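Local coordinates for protein polysaccharide deacetylase (Streptococcus pyogenes, PDB 6DQ3) that probably removes N-acetyl groups from the linkage unit that joins streptococcal rhamnopolysaccharide to the cell wall, using a bound zinc ion, at residues A[129-134]-A[163-168]; A[102-107]-A[157-162]. All coordinates share one frame; numbering follows the deposited sequence.

Contacts 1 and 2 lie side by side, with centres about 7 Å apart. Their segments alternate along the chain. Parallel strands 98-102 and 128-132 are paired in the sheet, and helix 145-162 lies against both. Two probable hydrogen bonds tie the contacts together: Val102 N is 2.8 Å from Gln131 O, and Thr167 OG1 is 2.7 Å from Asp160 OD1. Leu159 CD1 also packs on Gln131 O. Contact 1 leads into the zinc site, probably the active site, because His133 binds zinc together with Asp78 and His137. Contact 2 sits further off, the side chain of Val102 being about 10 Å from a zinc ion.

Contact 1 of 2, residues A[129-134]-A[163-168]. With ZN (zinc ion), chain D.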
loop_
_atom_site.group_PDB
_atom_site.type_symbol
_atom_site.label_atom_id
_atom_site.label_comp_id
_atom_site.label_asym_id
_atom_site.label_seq_id
_atom_site.Cartn_x
_atom_site.Cartn_y
_atom_site.Cartn_z
ATOM N N SER A 129 -3.374 0.567 8.429
ATOM C CA SER A 129 -2.076 -0.024 8.720
ATOM C C SER A 129 -0.987 0.779 8.022
ATOM O O SER A 129 -1.186 1.312 6.927
ATOM C CB SER A 129 -2.028 -1.492 8.273
ATOM O OG SER A 129 -0.794 -2.099 8.603
ATOM N N PHE A 130 0.174 0.866 8.660
ATOM C CA PHE A 130 1.269 1.678 8.147
ATOM C C PHE A 130 2.536 0.841 8.057
ATOM O O PHE A 130 3.095 0.419 9.074
ATOM C CB PHE A 130 1.433 2.916 9.014
ATOM C CG PHE A 130 0.196 3.754 9.019
ATOM C CD1 PHE A 130 -0.044 4.638 7.987
ATOM C CD2 PHE A 130 -0.764 3.594 10.002
ATOM C CE1 PHE A 130 -1.196 5.384 7.955
ATOM C CE2 PHE A 130 -1.923 4.341 9.977
ATOM C CZ PHE A 130 -2.140 5.234 8.949
ATOM N N GLN A 131 2.962 0.595 6.828
ATOM C CA GLN A 131 4.061 -0.295 6.523
ATOM C C GLN A 131 5.212 0.515 5.926
ATOM O O GLN A 131 5.218 1.752 5.957
ATOM C CB GLN A 131 3.562 -1.419 5.607
ATOM C CG GLN A 131 2.402 -2.239 6.200
ATOM C CD GLN A 131 2.779 -2.995 7.466
ATOM O OE1 GLN A 131 3.800 -3.673 7.514
ATOM N NE2 GLN A 131 1.956 -2.871 8.502
ATOM N N ASP A 132 6.206 -0.191 5.390
ATOM C CA ASP A 132 7.493 0.420 5.096
ATOM C C ASP A 132 7.607 0.887 3.653
ATOM O O ASP A 132 7.174 0.200 2.724
ATOM C CB ASP A 132 8.616 -0.571 5.403
ATOM C CG ASP A 132 9.979 0.066 5.348
ATOM O OD1 ASP A 132 10.527 0.204 4.236
ATOM O OD2 ASP A 132 10.481 0.449 6.418
ATOM N N HIS A 133 8.200 2.075 3.476
ATOM C CA HIS A 133 8.521 2.601 2.155
ATOM C C HIS A 133 9.890 3.274 2.165
ATOM O O HIS A 133 10.108 4.261 1.456
ATOM C CB HIS A 133 7.427 3.562 1.683
ATOM C CG HIS A 133 7.328 3.694 0.192
ATOM N ND1 HIS A 133 7.591 2.655 -0.676
ATOM C CD2 HIS A 133 6.969 4.746 -0.579
ATOM C CE1 HIS A 133 7.412 3.068 -1.920
ATOM N NE2 HIS A 133 7.035 4.336 -1.887
ATOM N N THR A 134 10.814 2.735 2.972
ATOM C CA THR A 134 12.191 3.185 3.156
ATOM C C THR A 134 12.271 4.505 3.916
ATOM O O THR A 134 11.251 5.153 4.181
ATOM C CB THR A 134 12.947 3.336 1.827
ATOM O OG1 THR A 134 12.576 4.564 1.191
ATOM C CG2 THR A 134 12.693 2.158 0.898
ATOM N N LEU A 163 5.229 3.575 16.404
ATOM C CA LEU A 163 3.853 3.100 16.355
ATOM C C LEU A 163 3.648 1.811 17.146
ATOM O O LEU A 163 2.563 1.225 17.088
ATOM C CB LEU A 163 3.422 2.900 14.902
ATOM C CG LEU A 163 3.610 4.114 13.986
ATOM C CD1 LEU A 163 3.164 3.758 12.564
ATOM C CD2 LEU A 163 2.854 5.330 14.505
ATOM N N ASN A 164 4.660 1.366 17.884
ATOM C CA ASN A 164 4.551 0.216 18.781
ATOM C C ASN A 164 3.970 -1.000 18.059
ATOM O O ASN A 164 2.926 -1.546 18.431
ATOM C CB ASN A 164 3.710 0.570 20.011
ATOM C CG ASN A 164 3.751 -0.509 21.074
ATOM O OD1 ASN A 164 4.694 -1.297 21.132
ATOM N ND2 ASN A 164 2.727 -0.551 21.921
ATOM N N GLN A 165 4.682 -1.439 17.027
ATOM C CA GLN A 165 4.172 -2.491 16.165
ATOM C C GLN A 165 5.328 -3.330 15.636
ATOM O O GLN A 165 6.496 -3.087 15.949
ATOM C CB GLN A 165 3.362 -1.894 15.006
ATOM C CG GLN A 165 4.201 -1.087 14.014
ATOM C CD GLN A 165 3.373 -0.447 12.911
ATOM O OE1 GLN A 165 2.278 0.055 13.153
ATOM N NE2 GLN A 165 3.898 -0.462 11.693
ATOM N N ASN A 166 4.979 -4.331 14.830
ATOM C CA ASN A 166 5.936 -5.145 14.085
ATOM C C ASN A 166 5.589 -4.984 12.609
ATOM O O ASN A 166 4.652 -5.618 12.111
ATOM C CB ASN A 166 5.883 -6.608 14.514
ATOM C CG ASN A 166 6.810 -7.483 13.694
ATOM O OD1 ASN A 166 7.769 -7.000 13.093
ATOM N ND2 ASN A 166 6.526 -8.782 13.667
ATOM N N THR A 167 6.326 -4.118 11.917
ATOM C CA THR A 167 6.099 -3.890 10.496
ATOM C C THR A 167 6.521 -5.115 9.701
ATOM O O THR A 167 7.631 -5.628 9.881
ATOM C CB THR A 167 6.886 -2.664 10.033
ATOM O OG1 THR A 167 6.561 -1.541 10.865
ATOM C CG2 THR A 167 6.560 -2.330 8.587
ATOM N N ILE A 168 5.647 -5.590 8.817
ATOM C CA ILE A 168 5.909 -6.824 8.083
ATOM C C ILE A 168 5.949 -6.637 6.578
ATOM O O ILE A 168 6.355 -7.572 5.872
ATOM C CB ILE A 168 4.881 -7.920 8.438
ATOM C CG1 ILE A 168 3.464 -7.487 8.048
ATOM C CG2 ILE A 168 4.922 -8.229 9.923
ATOM C CD1 ILE A 168 2.476 -8.640 8.004
HETATM ZN ZN ZN D . 7.028 5.782 -3.519
HETATM O O HOH W 1 0.201 -0.220 11.323
HETATM O O HOH W 2 2.213 -4.660 10.954
HETATM O O HOH W 3 6.780 7.341 -5.303
#
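Gln165 NE2 reaches Phe130 O in the plane of its own amide, donating at 2.9 Å with a C=O...donor angle of 169°. In the same plane, NE2 also donates to Thr167 OG1, which is bonded to Asp160 as well. Gln165 OE1 takes a bond from Lys124 and another from a water that in turn accepts from Phe130 N. Phe130 is thus reached at both its O and, through the water, its N.

The amide of Gln131 grips the loop 163-168 in return. Its OE1 accepts from Ile168 N at 3.0 Å, in the carbonyl plane, and from Ala169 N just beyond. Thr167 CG2 lies off that plane, 3.3 Å from OE1, as the two side chains slide past each other. Gln131 NE2 donates to Ser129 OG at 2.9 Å and to a second water, which bridges to Asn166 O. The bend at chi2 (-63°) turns CD toward the loop 163-168.

The apolar part is small. Phe130 CB touches Leu163 CD1 at 4.0 Å, while the ring itself leads away, onto Met120 and Met123. Leu163 follows the helix that a Schellman motif closes, with Asn164 at C-prime.

At the far end of 129-134, Asp132 OD1 accepts from Thr134 N at 2.8 Å in an Asx turn, and Asp132 OD2 bonds Ser155. The ring of His133 binds zinc through NE2 at 2.2 Å and bonds Ala171 O through ND1. The strand end thus delivers one histidine of the Asp-His-His zinc site (Asp78, His133, His137), as in carbohydrate esterase 4 deacetylases.

Both glutamines, Gln131 buried and Gln165 partly exposed, use both ends of the amide. Such bonding should fix the rotation of both groups and hold the loop 163-168 against the strand that leads into the zinc ligand His133.

Contact 2 of 2, residues A[102-107]-A[157-162]; sequences VITGLT and DYLDKQ
Thr104 packs its methyl and CB against two neighbouring side chains of helix 145-162. The aliphatic contacts centre on Thr104 CG2, which lies 3.8 Å from Leu159 CG and 4.1 Å from both CD1 and CD2 of that leucine. Val102 CB extends this patch more loosely, 4.2 Å from Leu159 CD2.

The aromatic contacts belong to Tyr158. Its CG is anti to the backbone N (chi1 179°), and the ring reaches out to helix 104-108. Thr104 CB comes obliquely to CD2 at 3.7 Å. At the ring edge, Thr107 CG2 stands near the ring plane, 3.7 Å from Tyr158 OH. One face is covered from within the same helix by Gln162 CG, 3.8 Å above the ring centre. Leu117 of helix 117-124 touches Tyr158 too.

The polar bonds run to partners elsewhere. Thr107 OG1 bonds Leu115 O, and its methyl is the branch turned to the tyrosine. The backbones of Thr104 and Gly105 bond Thr134 and Val135.

The two segments therefore meet by van der Waals contact of largely apolar groups, with no hydrogen bond between them. Side chains of Val102, Thr104 and Thr107 meet Leu159 and the Tyr158 ring, joining the end of strand 98-102 and the short helix 104-108 to the last turns of helix 145-162.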
loop_
_atom_site.group_PDB
_atom_site.type_symbol
_atom_site.label_atom_id
_atom_site.label_comp_id
_atom_site.label_asym_id
_atom_site.label_seq_id
_atom_site.Cartn_x
_atom_site.Cartn_y
_atom_site.Cartn_z
ATOM N N VAL A 102 5.015 3.963 4.193
ATOM C CA VAL A 102 5.447 5.240 4.745
ATOM C C VAL A 102 6.917 5.498 4.436
ATOM O O VAL A 102 7.777 4.629 4.645
ATOM C CB VAL A 102 5.209 5.296 6.264
ATOM C CG1 VAL A 102 5.717 6.629 6.828
ATOM C CG2 VAL A 102 3.741 5.073 6.602
ATOM N N ILE A 103 7.198 6.714 3.969
ATOM C CA ILE A 103 8.554 7.224 3.811
ATOM C C ILE A 103 8.931 7.855 5.147
ATOM O O ILE A 103 8.551 8.991 5.438
ATOM C CB ILE A 103 8.644 8.234 2.667
ATOM C CG1 ILE A 103 8.091 7.630 1.374
ATOM C CG2 ILE A 103 10.072 8.714 2.478
ATOM C CD1 ILE A 103 7.915 8.641 0.249
ATOM N N THR A 104 9.685 7.123 5.971
ATOM C CA THR A 104 9.814 7.535 7.365
ATOM C C THR A 104 10.616 8.820 7.512
ATOM O O THR A 104 10.388 9.577 8.460
ATOM C CB THR A 104 10.435 6.419 8.204
ATOM O OG1 THR A 104 11.734 6.087 7.702
ATOM C CG2 THR A 104 9.539 5.186 8.172
ATOM N N GLY A 105 11.547 9.090 6.595
ATOM C CA GLY A 105 12.350 10.296 6.703
ATOM C C GLY A 105 11.537 11.575 6.612
ATOM O O GLY A 105 11.813 12.547 7.321
ATOM N N LEU A 106 10.542 11.606 5.722
ATOM C CA LEU A 106 9.709 12.802 5.598
ATOM C C LEU A 106 8.899 13.041 6.867
ATOM O O LEU A 106 8.735 14.189 7.298
ATOM C CB LEU A 106 8.787 12.677 4.387
ATOM C CG LEU A 106 9.484 12.777 3.032
ATOM C CD1 LEU A 106 8.632 12.203 1.917
ATOM C CD2 LEU A 106 9.852 14.232 2.727
ATOM N N THR A 107 8.395 11.972 7.486
ATOM C CA THR A 107 7.669 12.121 8.741
ATOM C C THR A 107 8.600 12.555 9.865
ATOM O O THR A 107 8.230 13.388 10.701
ATOM C CB THR A 107 6.970 10.808 9.095
ATOM O OG1 THR A 107 5.926 10.552 8.146
ATOM C CG2 THR A 107 6.380 10.869 10.492
ATOM N N ASP A 157 12.545 -0.039 11.983
ATOM C CA ASP A 157 12.762 0.205 13.405
ATOM C C ASP A 157 12.025 1.455 13.865
ATOM O O ASP A 157 11.541 1.510 15.001
ATOM C CB ASP A 157 14.255 0.327 13.705
ATOM C CG ASP A 157 14.997 -0.982 13.511
ATOM O OD1 ASP A 157 14.345 -2.047 13.530
ATOM O OD2 ASP A 157 16.233 -0.945 13.341
ATOM N N TYR A 158 11.928 2.462 12.996
ATOM C CA TYR A 158 11.219 3.692 13.334
ATOM C C TYR A 158 9.724 3.437 13.488
ATOM O O TYR A 158 9.124 3.808 14.502
ATOM C CB TYR A 158 11.497 4.742 12.254
ATOM C CG TYR A 158 10.815 6.079 12.445
ATOM C CD1 TYR A 158 11.404 7.086 13.202
ATOM C CD2 TYR A 158 9.594 6.341 11.844
ATOM C CE1 TYR A 158 10.777 8.320 13.369
ATOM C CE2 TYR A 158 8.962 7.567 12.002
ATOM C CZ TYR A 158 9.554 8.550 12.763
ATOM O OH TYR A 158 8.915 9.765 12.911
ATOM N N LEU A 159 9.105 2.797 12.496
ATOM C CA LEU A 159 7.681 2.497 12.596
ATOM C C LEU A 159 7.395 1.565 13.768
ATOM O O LEU A 159 6.431 1.772 14.516
ATOM C CB LEU A 159 7.183 1.881 11.289
ATOM C CG LEU A 159 7.287 2.776 10.056
ATOM C CD1 LEU A 159 7.170 1.955 8.785
ATOM C CD2 LEU A 159 6.223 3.859 10.091
ATOM N N ASP A 160 8.227 0.532 13.946
ATOM C CA ASP A 160 8.015 -0.417 15.031
ATOM C C ASP A 160 8.039 0.270 16.386
ATOM O O ASP A 160 7.206 -0.018 17.252
ATOM C CB ASP A 160 9.084 -1.511 15.005
ATOM C CG ASP A 160 8.949 -2.429 13.818
ATOM O OD1 ASP A 160 8.010 -2.235 13.022
ATOM O OD2 ASP A 160 9.784 -3.352 13.681
ATOM N N LYS A 161 9.001 1.167 16.599
ATOM C CA LYS A 161 9.107 1.838 17.886
ATOM C C LYS A 161 8.046 2.922 18.031
ATOM O O LYS A 161 7.307 2.945 19.020
ATOM C CB LYS A 161 10.509 2.424 18.050
ATOM C CG LYS A 161 10.751 3.083 19.397
ATOM C CD LYS A 161 12.168 3.642 19.493
ATOM C CE LYS A 161 12.419 4.298 20.843
ATOM N NZ LYS A 161 13.815 4.807 20.973
ATOM N N GLN A 162 7.940 3.816 17.045
ATOM C CA GLN A 162 7.073 4.981 17.201
ATOM C C GLN A 162 5.596 4.609 17.160
ATOM O O GLN A 162 4.778 5.270 17.811
ATOM C CB GLN A 162 7.377 6.015 16.119
ATOM C CG GLN A 162 8.794 6.553 16.143
ATOM C CD GLN A 162 9.169 7.148 17.482
ATOM O OE1 GLN A 162 8.332 7.728 18.173
ATOM N NE2 GLN A 162 10.432 6.995 17.865
#